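Local coordinates for guanine nucleotide exchange protein (Legionella pneumophila, PDB 1XSZ) that probably acts as a guanine nucleotide exchange factor for ADP-ribosylation factors, with a Sec7 domain whose active site lies under a cap, at residues 100-105 with 196-201; 208-213 with 291-296; 215-220 with 315-320; 222-227 with 245-250; 259-264 with 279-284. One frame throughout, in Å; residues are numbered along the deposited sequence. Where two conformers were deposited one is given.

Contact 1 of 5, residues 100-105 with 196-201; sequences FKLPGE and LNFVKT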
# COMPACT_ATOMS: atom_id res chain seq x y z
N PHE A 100 -12.50 -2.66 -0.23
CA PHE A 100 -11.26 -3.28 -0.67
C PHE A 100 -10.69 -4.40 0.18
O PHE A 100 -11.07 -4.60 1.33
CB PHE A 100 -10.13 -2.23 -0.70
CG PHE A 100 -10.46 -0.96 -1.42
CD1 PHE A 100 -11.11 0.09 -0.76
CD2 PHE A 100 -10.09 -0.79 -2.74
CE1 PHE A 100 -11.38 1.29 -1.43
CE2 PHE A 100 -10.36 0.40 -3.41
CZ PHE A 100 -11.00 1.44 -2.75
N LYS A 101 -9.78 -5.14 -0.45
CA LYS A 101 -8.97 -6.11 0.26
C LYS A 101 -7.81 -5.11 0.31
O LYS A 101 -7.06 -4.92 -0.67
CB LYS A 101 -8.64 -7.34 -0.58
CG LYS A 101 -9.77 -8.37 -0.54
CD LYS A 101 -9.31 -9.76 -0.95
CE LYS A 101 -10.42 -10.78 -0.78
NZ LYS A 101 -9.95 -12.15 -1.11
N LEU A 102 -7.72 -4.41 1.43
CA LEU A 102 -6.75 -3.34 1.60
C LEU A 102 -5.29 -3.73 1.53
O LEU A 102 -4.88 -4.74 2.10
CB LEU A 102 -7.01 -2.64 2.93
CG LEU A 102 -8.35 -1.91 3.07
CD1 LEU A 102 -8.66 -1.66 4.54
CD2 LEU A 102 -8.33 -0.62 2.27
N PRO A 103 -4.49 -2.95 0.80
CA PRO A 103 -3.07 -3.27 0.72
C PRO A 103 -2.46 -3.16 2.11
O PRO A 103 -2.96 -2.42 2.96
CB PRO A 103 -2.52 -2.22 -0.25
CG PRO A 103 -3.49 -1.07 -0.09
CD PRO A 103 -4.82 -1.76 -0.02
N GLY A 104 -1.39 -3.91 2.36
CA GLY A 104 -0.75 -3.86 3.66
C GLY A 104 0.49 -2.98 3.63
O GLY A 104 1.39 -3.12 4.45
N GLU A 105 0.52 -2.06 2.67
CA GLU A 105 1.64 -1.14 2.49
C GLU A 105 1.16 0.28 2.72
O GLU A 105 0.16 0.71 2.15
CB GLU A 105 2.20 -1.28 1.07
CG GLU A 105 2.70 -2.69 0.77
CD GLU A 105 2.88 -2.91 -0.71
OE1 GLU A 105 3.80 -2.31 -1.30
OE2 GLU A 105 2.09 -3.69 -1.29
N LEU A 196 -12.15 -3.59 8.52
CA LEU A 196 -10.90 -3.52 7.78
C LEU A 196 -10.39 -4.90 7.42
O LEU A 196 -10.08 -5.71 8.30
CB LEU A 196 -9.84 -2.79 8.61
CG LEU A 196 -10.22 -1.39 9.10
CD1 LEU A 196 -9.16 -0.88 10.07
CD2 LEU A 196 -10.37 -0.45 7.91
N ASN A 197 -10.32 -5.18 6.12
CA ASN A 197 -9.86 -6.47 5.63
C ASN A 197 -8.61 -6.25 4.80
O ASN A 197 -8.68 -5.79 3.66
CB ASN A 197 -10.96 -7.11 4.79
CG ASN A 197 -12.28 -7.26 5.55
OD1 ASN A 197 -13.34 -6.88 5.05
ND2 ASN A 197 -12.20 -7.82 6.75
N PHE A 198 -7.45 -6.57 5.37
CA PHE A 198 -6.18 -6.40 4.68
C PHE A 198 -5.72 -7.67 3.98
O PHE A 198 -6.09 -8.78 4.38
CB PHE A 198 -5.08 -5.98 5.66
CG PHE A 198 -5.27 -4.61 6.24
CD1 PHE A 198 -5.95 -4.43 7.44
CD2 PHE A 198 -4.81 -3.49 5.56
CE1 PHE A 198 -6.15 -3.16 7.96
CE2 PHE A 198 -5.00 -2.21 6.07
CZ PHE A 198 -5.68 -2.05 7.28
N VAL A 199 -4.91 -7.50 2.94
CA VAL A 199 -4.35 -8.64 2.23
C VAL A 199 -3.40 -9.33 3.22
O VAL A 199 -2.84 -8.67 4.09
CB VAL A 199 -3.53 -8.19 0.99
CG1 VAL A 199 -4.44 -7.47 0.00
CG2 VAL A 199 -2.39 -7.27 1.41
N LYS A 200 -3.22 -10.64 3.09
CA LYS A 200 -2.33 -11.35 4.00
C LYS A 200 -0.88 -11.25 3.54
O LYS A 200 0.05 -11.36 4.34
CB LYS A 200 -2.74 -12.82 4.12
CG LYS A 200 -2.75 -13.60 2.82
CD LYS A 200 -3.17 -15.05 3.03
CE LYS A 200 -4.58 -15.14 3.60
NZ LYS A 200 -5.00 -16.55 3.83
N THR A 201 -0.69 -11.02 2.24
CA THR A 201 0.65 -10.89 1.67
C THR A 201 0.70 -9.72 0.69
O THR A 201 -0.33 -9.33 0.12
CB THR A 201 1.07 -12.16 0.90
OG1 THR A 201 0.18 -12.38 -0.20
CG2 THR A 201 1.03 -13.38 1.82
O HOH W 1 -11.52 -3.67 3.98
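Leu102 and Phe198 meet with nearly the same first torsion: each CG stands beside its own backbone N and anti to the carbonyl carbon (chi1 -64° and -67°). The two side chains then cross obliquely. Leu102 CD1 sits over one face of the Phe198 ring, offset toward the rim, in a CH-pi contact 4.2 Å from the ring centroid. Leu102 CB also touches the ring, 3.5 Å from Phe198 CD2. The edge of this ring faces Pro103 O, which lies in its plane, 3.4 Å from Phe198 CD2. The same leucine methyl touches Leu196, with Leu102 CD1 4.0 Å from Leu196 CD2.

The backbones are joined on both sides of Leu102. Leu102 N donates to Asn197 O at 2.8 Å, and Val199 N donates to Leu102 O at 2.9 Å. The second bond is the straighter, with 161° at its hydrogen. Val199 reaches past the bridge with both methyls. Val199 CG1 packs on the carbonyl oxygens of Lys101 and Leu102. Val199 CG2 lies 3.6 Å from Gly104 N. At the other end, a water accepts from Asn197 N and sits 2.8 Å from Phe100 O.

Outside the two segments, Phe198 also packs on Ile109 of helix 106-123 and meets the ring of Phe290. Gly104 O accepts from Arg295. The arrangement of bonds is that of an isolated beta bridge between two extended loops. It fastens the loop between helices 89-98 and 106-123 of the Sec7 domain to the loop between helix 179-191 and strand 204-208.

Contact 2 of 5, residues 208-213 with 291-296; sequences TSTTLN and GEQPRV
Thr208 and Pro294 meet at the margin of the antiparallel sheet of the capping domain, where strand 204-208 ends beside the start of strand 295-300. The polar link across the contact comes from a side chain. Thr208 OG1 is anti to its backbone N (chi1 -179°) and donates to Pro294 O at 2.7 Å. The hydroxyl stands 30° out of the plane of that carbonyl. Thr208 CA also approaches Pro294 O, as a CA-H...O contact of 3.4 Å.

Gln293 lies against the outgoing loop. Its chain is extended beyond CG and crosses Thr208 at about a right angle. Gln293 OE1 comes to rest 3.4 Å from Ser209 CA, while NE2 of the same amide faces the methyl of Thr210.

The apolar part centres on Leu212. Leu212 CB packs on Pro294 CG at 4.0 Å. Leu212 CD2 meets Val296 CG2 at 4.1 Å. Helix 216-224 adds to this cluster, since Phe218 touches Leu212, Pro294 and Val296.

Arg295 takes part with its aliphatic root, as its CG packs on Thr208. Its guanidinium is engaged elsewhere, in a salt bridge with Glu206 and in a cation-pi contact with Tyr280.

A local turn precedes Leu212. Ser209 OG accepts from Thr211 N at 3.1 Å, which makes an ST turn. Leu212 N adds a weaker, more bent bond of 2.9 Å to the same Ser209 OG.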
# COMPACT_ATOMS: atom_id res chain seq x y z
N THR A 208 9.77 -11.27 7.46
CA THR A 208 9.11 -10.91 8.70
C THR A 208 9.17 -12.09 9.64
O THR A 208 8.83 -13.22 9.26
CB THR A 208 7.63 -10.48 8.46
OG1 THR A 208 7.05 -10.11 9.71
CG2 THR A 208 6.81 -11.61 7.83
N SER A 209 9.63 -11.84 10.86
CA SER A 209 9.74 -12.91 11.84
C SER A 209 9.99 -12.33 13.22
O SER A 209 10.22 -11.13 13.37
CB SER A 209 10.91 -13.84 11.49
OG SER A 209 12.14 -13.27 11.89
N THR A 210 9.96 -13.21 14.21
CA THR A 210 10.18 -12.83 15.60
C THR A 210 11.66 -12.63 15.90
O THR A 210 12.02 -12.21 17.00
CB THR A 210 9.63 -13.90 16.55
OG1 THR A 210 10.18 -15.17 16.19
CG2 THR A 210 8.11 -13.97 16.46
N THR A 211 12.52 -12.93 14.93
CA THR A 211 13.96 -12.78 15.11
C THR A 211 14.62 -11.85 14.09
O THR A 211 15.83 -11.62 14.13
CB THR A 211 14.68 -14.15 15.04
OG1 THR A 211 14.31 -14.83 13.83
CG2 THR A 211 14.30 -15.01 16.24
N LEU A 212 13.82 -11.29 13.18
CA LEU A 212 14.35 -10.39 12.16
C LEU A 212 15.04 -9.16 12.75
O LEU A 212 15.99 -8.64 12.17
CB LEU A 212 13.22 -9.94 11.22
CG LEU A 212 13.59 -8.99 10.07
CD1 LEU A 212 14.64 -9.63 9.17
CD2 LEU A 212 12.34 -8.66 9.26
N ASN A 213 14.57 -8.69 13.90
CA ASN A 213 15.17 -7.52 14.52
C ASN A 213 16.60 -7.75 14.98
O ASN A 213 17.33 -6.80 15.24
CB ASN A 213 14.32 -7.02 15.70
CG ASN A 213 14.08 -8.10 16.73
OD1 ASN A 213 14.98 -8.84 17.09
ND2 ASN A 213 12.85 -8.17 17.22
N GLY A 291 0.06 -7.17 13.37
CA GLY A 291 0.89 -8.12 14.10
C GLY A 291 2.03 -7.54 14.92
O GLY A 291 2.26 -6.34 14.94
N GLU A 292 2.76 -8.43 15.58
CA GLU A 292 3.86 -8.04 16.46
C GLU A 292 5.26 -8.19 15.87
O GLU A 292 6.24 -8.12 16.60
CB GLU A 292 3.78 -8.85 17.75
CG GLU A 292 2.44 -8.78 18.46
CD GLU A 292 2.38 -9.65 19.70
OE1 GLU A 292 2.58 -10.88 19.57
OE2 GLU A 292 2.13 -9.12 20.80
N GLN A 293 5.35 -8.39 14.56
CA GLN A 293 6.66 -8.58 13.95
C GLN A 293 7.08 -7.48 12.99
O GLN A 293 6.25 -6.88 12.31
CB GLN A 293 6.69 -9.89 13.16
CG GLN A 293 6.37 -11.12 13.97
CD GLN A 293 6.19 -12.37 13.12
OE1 GLN A 293 6.38 -12.35 11.90
NE2 GLN A 293 5.82 -13.46 13.76
N PRO A 294 8.39 -7.19 12.93
CA PRO A 294 8.86 -6.16 12.00
C PRO A 294 8.72 -6.78 10.60
O PRO A 294 8.63 -8.00 10.46
CB PRO A 294 10.32 -5.97 12.40
CG PRO A 294 10.69 -7.31 12.95
CD PRO A 294 9.49 -7.68 13.77
N ARG A 295 8.70 -5.93 9.58
CA ARG A 295 8.56 -6.42 8.21
C ARG A 295 9.45 -5.62 7.28
O ARG A 295 9.66 -4.43 7.49
CB ARG A 295 7.12 -6.25 7.72
CG ARG A 295 6.04 -6.85 8.58
CD ARG A 295 4.72 -6.14 8.32
NE ARG A 295 4.27 -6.27 6.94
CZ ARG A 295 3.43 -5.43 6.34
NH1 ARG A 295 2.97 -4.38 7.00
NH2 ARG A 295 3.05 -5.65 5.10
N VAL A 296 9.96 -6.29 6.25
CA VAL A 296 10.74 -5.64 5.22
C VAL A 296 10.11 -6.14 3.92
O VAL A 296 9.97 -7.35 3.72
CB VAL A 296 12.23 -6.03 5.27
CG1 VAL A 296 12.96 -5.41 4.08
CG2 VAL A 296 12.85 -5.55 6.58

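Contact 3 of 5, residues 215-220 with 315-320; sequences DSTFKK and ADFSSP
Asp215 reaches from the start of helix 216-224 to the backbone of Ser318 and Ser319. Its CG is anti to the backbone N (chi1 -177°), and the carboxylate serves both segments. Asp215 OD2 accepts from Ser319 N at 2.9 Å, nearly along the C-O axis. Ser318 N adds a weak bond of 3.2 Å to the same OD2. Asp215 is the N-cap residue of the helix, and its OD1 makes the capping bonds. Asp215 OD1 accepts from Phe218 N at 3.1 Å, and weakly from Thr217 N.

A water knits the corner together. It donates to Asp215 OD1 at 2.6 Å, accepts from Ser318 N, and is hydrogen-bonded to Thr217 OG1.

Thr217 and Phe317 form the apolar half. Thr217 CG2 stands over the centre of the Phe317 ring, 3.6 Å from the centroid, in a CH-pi contact only 6° off the ring normal. Phe218 CB touches the same ring at Phe317 CE2. Beyond the two segments, Phe317 packs on Val296 and Ile298 of strand 295-300, so it fills the place between helix and sheet.

Each carboxylate oxygen of Asp215 is therefore held by backbone N-H groups, and OD1 by the water as well. So many donors, together with the positive end of the helix dipole, would probably stabilise the ionised form of Asp215.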
# COMPACT_ATOMS: atom_id res chain seq x y z
N ASP A 215 18.69 -9.52 13.08
CA ASP A 215 19.43 -9.71 11.84
C ASP A 215 20.34 -8.50 11.59
O ASP A 215 19.87 -7.36 11.55
CB ASP A 215 18.42 -9.90 10.70
CG ASP A 215 19.09 -10.18 9.36
OD1 ASP A 215 19.83 -9.31 8.87
OD2 ASP A 215 18.86 -11.27 8.80
N SER A 216 21.63 -8.76 11.41
CA SER A 216 22.60 -7.70 11.18
C SER A 216 22.22 -6.79 10.01
O SER A 216 22.37 -5.57 10.08
CB SER A 216 23.99 -8.29 10.94
OG SER A 216 24.00 -9.15 9.82
N THR A 217 21.72 -7.39 8.93
CA THR A 217 21.32 -6.62 7.76
C THR A 217 20.12 -5.75 8.10
O THR A 217 20.05 -4.59 7.69
CB THR A 217 20.99 -7.53 6.57
OG1 THR A 217 22.16 -8.28 6.21
CG2 THR A 217 20.55 -6.71 5.37
N PHE A 218 19.17 -6.29 8.85
CA PHE A 218 18.00 -5.52 9.24
C PHE A 218 18.43 -4.31 10.06
O PHE A 218 17.95 -3.21 9.85
CB PHE A 218 17.03 -6.36 10.08
CG PHE A 218 15.82 -5.59 10.55
CD1 PHE A 218 14.73 -5.40 9.70
CD2 PHE A 218 15.79 -5.03 11.82
CE1 PHE A 218 13.63 -4.66 10.11
CE2 PHE A 218 14.69 -4.28 12.24
CZ PHE A 218 13.61 -4.09 11.38
N LYS A 219 19.36 -4.52 11.00
CA LYS A 219 19.84 -3.44 11.84
C LYS A 219 20.48 -2.33 11.01
O LYS A 219 20.22 -1.15 11.25
CB LYS A 219 20.84 -3.97 12.86
CG LYS A 219 20.23 -4.85 13.93
CD LYS A 219 21.29 -5.40 14.86
CE LYS A 219 20.67 -6.21 15.99
NZ LYS A 219 19.81 -5.36 16.86
N LYS A 220 21.31 -2.70 10.05
CA LYS A 220 21.96 -1.71 9.20
C LYS A 220 20.93 -0.98 8.34
O LYS A 220 21.03 0.22 8.11
CB LYS A 220 23.00 -2.37 8.29
CG LYS A 220 24.23 -2.89 9.03
CD LYS A 220 25.23 -3.50 8.06
CE LYS A 220 26.51 -3.94 8.76
NZ LYS A 220 26.24 -4.97 9.81
N ALA A 315 18.33 -11.47 -0.78
CA ALA A 315 19.25 -12.57 -0.50
C ALA A 315 20.36 -12.19 0.47
O ALA A 315 20.96 -13.07 1.09
CB ALA A 315 19.85 -13.08 -1.80
N ASP A 316 20.64 -10.90 0.62
CA ASP A 316 21.69 -10.45 1.52
C ASP A 316 21.35 -10.60 3.00
O ASP A 316 22.22 -10.52 3.86
CB ASP A 316 22.08 -9.00 1.22
CG ASP A 316 23.07 -8.89 0.07
OD1 ASP A 316 23.62 -9.93 -0.35
OD2 ASP A 316 23.31 -7.76 -0.41
N PHE A 317 20.07 -10.81 3.31
CA PHE A 317 19.66 -11.02 4.69
C PHE A 317 19.96 -12.46 5.07
O PHE A 317 19.84 -13.36 4.24
CB PHE A 317 18.14 -10.83 4.87
CG PHE A 317 17.68 -9.40 4.87
CD1 PHE A 317 17.47 -8.71 3.68
CD2 PHE A 317 17.42 -8.76 6.07
CE1 PHE A 317 16.99 -7.41 3.69
CE2 PHE A 317 16.94 -7.45 6.09
CZ PHE A 317 16.72 -6.78 4.89
N SER A 318 20.33 -12.68 6.33
CA SER A 318 20.57 -14.04 6.80
C SER A 318 19.18 -14.63 6.96
O SER A 318 18.94 -15.80 6.67
CB SER A 318 21.29 -14.02 8.15
OG SER A 318 21.42 -15.34 8.67
N SER A 319 18.26 -13.78 7.42
CA SER A 319 16.87 -14.16 7.62
C SER A 319 16.25 -14.61 6.30
O SER A 319 16.56 -14.08 5.24
CB SER A 319 16.08 -12.96 8.16
OG SER A 319 14.69 -13.21 8.12
N PRO A 320 15.34 -15.60 6.37
CA PRO A 320 14.68 -16.10 5.17
C PRO A 320 13.57 -15.16 4.72
O PRO A 320 13.19 -14.23 5.44
CB PRO A 320 14.12 -17.44 5.64
CG PRO A 320 13.75 -17.15 7.06
CD PRO A 320 14.95 -16.37 7.56
O HOH W 2 21.84 -10.51 7.64

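Contact 4 of 5, residues 222-227 with 245-250; sequences DSFLHS and TTVDQP
Phe224 and Thr245 approach tip to tip. The ring of Phe224 starts from a CG anti to the backbone N (chi1 -172°). Phe224 CZ comes within 3.4 Å of Thr245 OG1, which lies in the ring plane, at the edge. Over one face of this ring stands Ser227 OG, offset toward the rim. Ser227 OG donates to Phe224 O at 2.7 Å, and Ser227 N bonds the same oxygen, closing a type I turn from Phe224 to Ser227.

Val247 touches Leu225 and Phe224 with its two methyls. Val247 CG1 meets Leu225 CD2 at 4.1 Å, the side chains crossing at about a right angle. Val247 CG2 meets Phe224 CE1 at 4.2 Å.

Gln249 folds back with a bend at its second torsion (chi2 -57°), which places CD. Gln249 NE2 donates to Leu225 O at 3.2 Å. The bond is fairly straight, 164° at the hydrogen, and the acceptor lies close to the amide plane.

Phe224 of helix 216-224 and the adjoining Leu225 thus pack against strand 243-248, an outermost strand of the sheet, and the loop following it. Strand 260-268 lies next to that strand and touches the same residues, with Ile264 on Phe224 and Lys261 on Leu225.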
# COMPACT_ATOMS: atom_id res chain seq x y z
N ASP A 222 17.72 -0.52 9.09
CA ASP A 222 16.94 0.33 9.97
C ASP A 222 17.67 1.65 10.22
O ASP A 222 17.08 2.72 10.16
CB ASP A 222 16.66 -0.42 11.28
CG ASP A 222 15.67 0.30 12.16
OD1 ASP A 222 14.81 1.03 11.63
OD2 ASP A 222 15.73 0.12 13.40
N SER A 223 18.97 1.55 10.50
CA SER A 223 19.78 2.73 10.77
C SER A 223 19.93 3.60 9.52
O SER A 223 19.95 4.83 9.61
CB SER A 223 21.17 2.31 11.26
OG SER A 223 22.00 3.44 11.48
N PHE A 224 20.02 2.96 8.36
CA PHE A 224 20.16 3.67 7.10
C PHE A 224 19.03 4.66 6.84
O PHE A 224 19.22 5.67 6.18
CB PHE A 224 20.25 2.66 5.95
CG PHE A 224 20.59 3.27 4.62
CD1 PHE A 224 19.59 3.77 3.79
CD2 PHE A 224 21.92 3.37 4.21
CE1 PHE A 224 19.91 4.34 2.57
CE2 PHE A 224 22.24 3.94 2.99
CZ PHE A 224 21.24 4.43 2.16
N LEU A 225 17.84 4.36 7.37
CA LEU A 225 16.69 5.23 7.19
C LEU A 225 16.93 6.67 7.62
O LEU A 225 16.39 7.60 7.02
CB LEU A 225 15.48 4.66 7.95
CG LEU A 225 14.90 3.38 7.35
CD1 LEU A 225 13.85 2.82 8.27
CD2 LEU A 225 14.31 3.68 5.98
N HIS A 226 17.73 6.87 8.66
CA HIS A 226 18.01 8.22 9.14
C HIS A 226 19.47 8.59 8.95
O HIS A 226 20.01 9.43 9.68
CB HIS A 226 17.62 8.36 10.61
CG HIS A 226 18.39 7.48 11.54
ND1 HIS A 226 18.25 6.11 11.55
CD2 HIS A 226 19.31 7.77 12.49
CE1 HIS A 226 19.04 5.59 12.47
NE2 HIS A 226 19.70 6.58 13.05
N SER A 227 20.12 7.98 7.97
CA SER A 227 21.52 8.25 7.68
C SER A 227 21.66 9.32 6.61
O SER A 227 20.70 9.65 5.91
CB SER A 227 22.23 6.98 7.21
OG SER A 227 21.77 6.60 5.92
N THR A 245 20.48 6.05 -3.75
CA THR A 245 19.27 5.88 -2.94
C THR A 245 18.63 7.19 -2.51
O THR A 245 19.29 8.22 -2.38
CB THR A 245 19.57 5.08 -1.66
OG1 THR A 245 20.61 5.73 -0.92
CG2 THR A 245 19.98 3.67 -1.99
N THR A 246 17.32 7.12 -2.31
CA THR A 246 16.53 8.24 -1.82
C THR A 246 15.65 7.58 -0.77
O THR A 246 15.28 6.41 -0.91
CB THR A 246 15.65 8.87 -2.93
OG1 THR A 246 14.78 7.89 -3.50
CG2 THR A 246 16.51 9.48 -4.02
N VAL A 247 15.34 8.32 0.29
CA VAL A 247 14.51 7.78 1.35
C VAL A 247 13.26 8.61 1.56
O VAL A 247 13.33 9.83 1.74
CB VAL A 247 15.28 7.72 2.69
CG1 VAL A 247 14.37 7.20 3.80
CG2 VAL A 247 16.51 6.83 2.54
N ASP A 248 12.11 7.94 1.53
CA ASP A 248 10.82 8.59 1.75
C ASP A 248 10.51 8.42 3.23
O ASP A 248 10.23 7.31 3.68
CB ASP A 248 9.72 7.91 0.93
CG ASP A 248 9.51 8.56 -0.41
OD1 ASP A 248 10.48 8.68 -1.18
OD2 ASP A 248 8.36 8.96 -0.70
N GLN A 249 10.55 9.51 3.98
CA GLN A 249 10.25 9.44 5.40
C GLN A 249 8.77 9.15 5.58
O GLN A 249 7.94 9.55 4.76
CB GLN A 249 10.62 10.76 6.09
CG GLN A 249 12.12 11.06 6.09
CD GLN A 249 12.94 9.96 6.72
OE1 GLN A 249 12.60 9.44 7.78
NE2 GLN A 249 14.05 9.60 6.08
N PRO A 250 8.41 8.44 6.65
CA PRO A 250 7.01 8.09 6.93
C PRO A 250 6.16 9.19 7.54
O PRO A 250 6.61 9.90 8.45
CB PRO A 250 7.16 6.92 7.89
CG PRO A 250 8.35 7.35 8.71
CD PRO A 250 9.31 7.82 7.64

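Contact 5 of 5, residues 259-264 with 279-284; sequences GYKGTI and VYTPNI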
# COMPACT_ATOMS: atom_id res chain seq x y z
N GLY A 259 3.09 1.05 11.53
CA GLY A 259 4.45 0.80 11.99
C GLY A 259 5.48 1.18 10.93
O GLY A 259 6.68 0.94 11.08
N TYR A 260 5.00 1.80 9.86
CA TYR A 260 5.83 2.22 8.74
C TYR A 260 6.98 3.12 9.19
O TYR A 260 6.78 4.07 9.96
CB TYR A 260 4.94 2.96 7.74
CG TYR A 260 5.58 3.41 6.45
CD1 TYR A 260 6.32 2.53 5.65
CD2 TYR A 260 5.38 4.71 5.98
CE1 TYR A 260 6.82 2.94 4.41
CE2 TYR A 260 5.87 5.12 4.75
CZ TYR A 260 6.59 4.24 3.97
OH TYR A 260 7.07 4.67 2.76
N LYS A 261 8.18 2.82 8.70
CA LYS A 261 9.37 3.60 9.02
C LYS A 261 9.97 4.24 7.77
O LYS A 261 11.01 4.91 7.85
CB LYS A 261 10.43 2.73 9.71
CG LYS A 261 9.99 2.17 11.05
CD LYS A 261 11.18 1.70 11.88
CE LYS A 261 12.06 2.87 12.29
NZ LYS A 261 13.17 2.44 13.17
N GLY A 262 9.33 4.04 6.62
CA GLY A 262 9.82 4.63 5.39
C GLY A 262 10.15 3.64 4.28
O GLY A 262 10.18 2.42 4.50
N THR A 263 10.38 4.18 3.09
CA THR A 263 10.73 3.40 1.92
C THR A 263 12.02 3.93 1.30
O THR A 263 12.18 5.13 1.10
CB THR A 263 9.63 3.47 0.84
OG1 THR A 263 8.42 2.94 1.38
CG2 THR A 263 10.03 2.67 -0.39
N ILE A 264 12.94 3.01 1.02
CA ILE A 264 14.21 3.37 0.40
C ILE A 264 14.12 2.94 -1.05
O ILE A 264 13.72 1.81 -1.34
CB ILE A 264 15.39 2.62 1.05
CG1 ILE A 264 15.42 2.90 2.56
CG2 ILE A 264 16.71 3.03 0.39
CD1 ILE A 264 16.35 2.00 3.33
N VAL A 279 10.19 -0.57 5.27
CA VAL A 279 10.47 -1.08 6.60
C VAL A 279 9.32 -0.76 7.55
O VAL A 279 8.81 0.36 7.57
CB VAL A 279 11.77 -0.47 7.16
CG1 VAL A 279 12.01 -0.95 8.57
CG2 VAL A 279 12.95 -0.84 6.27
N TYR A 280 8.92 -1.76 8.33
CA TYR A 280 7.86 -1.60 9.32
C TYR A 280 8.32 -2.20 10.65
O TYR A 280 8.88 -3.29 10.67
CB TYR A 280 6.57 -2.33 8.91
CG TYR A 280 5.96 -1.85 7.62
CD1 TYR A 280 6.48 -2.24 6.39
CD2 TYR A 280 4.88 -0.97 7.64
CE1 TYR A 280 5.95 -1.75 5.20
CE2 TYR A 280 4.34 -0.48 6.46
CZ TYR A 280 4.88 -0.87 5.24
OH TYR A 280 4.38 -0.35 4.07
N THR A 281 8.10 -1.48 11.74
CA THR A 281 8.43 -2.00 13.06
C THR A 281 7.16 -1.84 13.89
O THR A 281 6.51 -0.79 13.86
CB THR A 281 9.62 -1.26 13.72
OG1 THR A 281 9.34 0.14 13.82
CG2 THR A 281 10.88 -1.45 12.89
N PRO A 282 6.78 -2.88 14.62
CA PRO A 282 5.57 -2.84 15.43
C PRO A 282 5.52 -1.88 16.62
O PRO A 282 6.52 -1.64 17.28
CB PRO A 282 5.40 -4.29 15.87
CG PRO A 282 6.83 -4.75 16.01
CD PRO A 282 7.46 -4.19 14.76
N ASN A 283 4.34 -1.31 16.84
CA ASN A 283 4.11 -0.46 18.00
C ASN A 283 2.74 -0.85 18.55
O ASN A 283 2.00 -1.61 17.93
CB ASN A 283 4.21 1.04 17.66
CG ASN A 283 3.20 1.49 16.64
OD1 ASN A 283 2.00 1.39 16.85
ND2 ASN A 283 3.69 2.02 15.52
N ILE A 284 2.40 -0.34 19.73
CA ILE A 284 1.14 -0.72 20.35
C ILE A 284 -0.11 -0.49 19.49
O ILE A 284 -1.10 -1.21 19.62
CB ILE A 284 0.97 -0.00 21.71
CG1 ILE A 284 -0.16 -0.65 22.51
CG2 ILE A 284 0.71 1.48 21.49
CD1 ILE A 284 -0.25 -0.16 23.94
O HOH W 3 11.63 1.34 15.27
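Tyr260 and Tyr280 face each other as a non-hydrogen-bonded pair in the antiparallel hairpin of strands 260-268 and 274-280, at the end away from its turn. Backbone bonds flank the pair. Thr281 N donates to Gly259 O at 2.9 Å, from above the carbonyl plane. Lys261 N donates to Val279 O at 2.8 Å. Farther along, Val279 N donates to Gly262 O at 3.1 Å.

The two tyrosine rings lie on one face of the sheet. Tyr260 CD1 is over a face of the Tyr280 ring, 3.7 Å from Tyr280 CE2, with the ring planes 39° apart. Tyr260 holds its CG anti to the backbone N (chi1 -176°), and its ring has Gly262 N above its centre. Tyr260 OH is hydrogen-bonded to Thr263 OG1 at 2.6 Å. Tyr280 OH bonds Gln278, and also Ala106 N at the start of helix 106-123.

Gly259 follows helix 252-258 with positive phi, and it is this residue whose O accepts from Thr281 N. Asn283 ND2 touches Gly259 CA and bonds Ser255 O of that helix, while Asn283 OD1 accepts from Ser286 N.

Lys261 crosses Thr281 at about a right angle and is bent at its third torsion. Its ammonium is paired with Asp222. A water accepts from Lys261 NZ and is hydrogen-bonded to Thr281 OG1. The CD methylene of the lysine is tightly packed on the threonine methyl, with Lys261 CD 3.3 Å from Thr281 CG2.

How the contacts relate
From the N terminus, contact 1 comes first and closes its loop before the others open. It ties a loop of the Sec7 domain to the loop between helix 179-191 and strand 204-208, and it touches contacts 2 and 5 through Gly104 and Glu105. Contact 2 then opens at 208-213, followed by contact 3 at 215-220. Their segments alternate, so the two loops cross. Contact 4 and then contact 5 close in series, and both lie within the loops of contacts 2 and 3. Helix 216-224 serves contacts 3 and 4. Contacts 2, 4 and 5 reach the same sheet. The salt bridge of Asp222 with Lys261 joins contact 4 to contact 5.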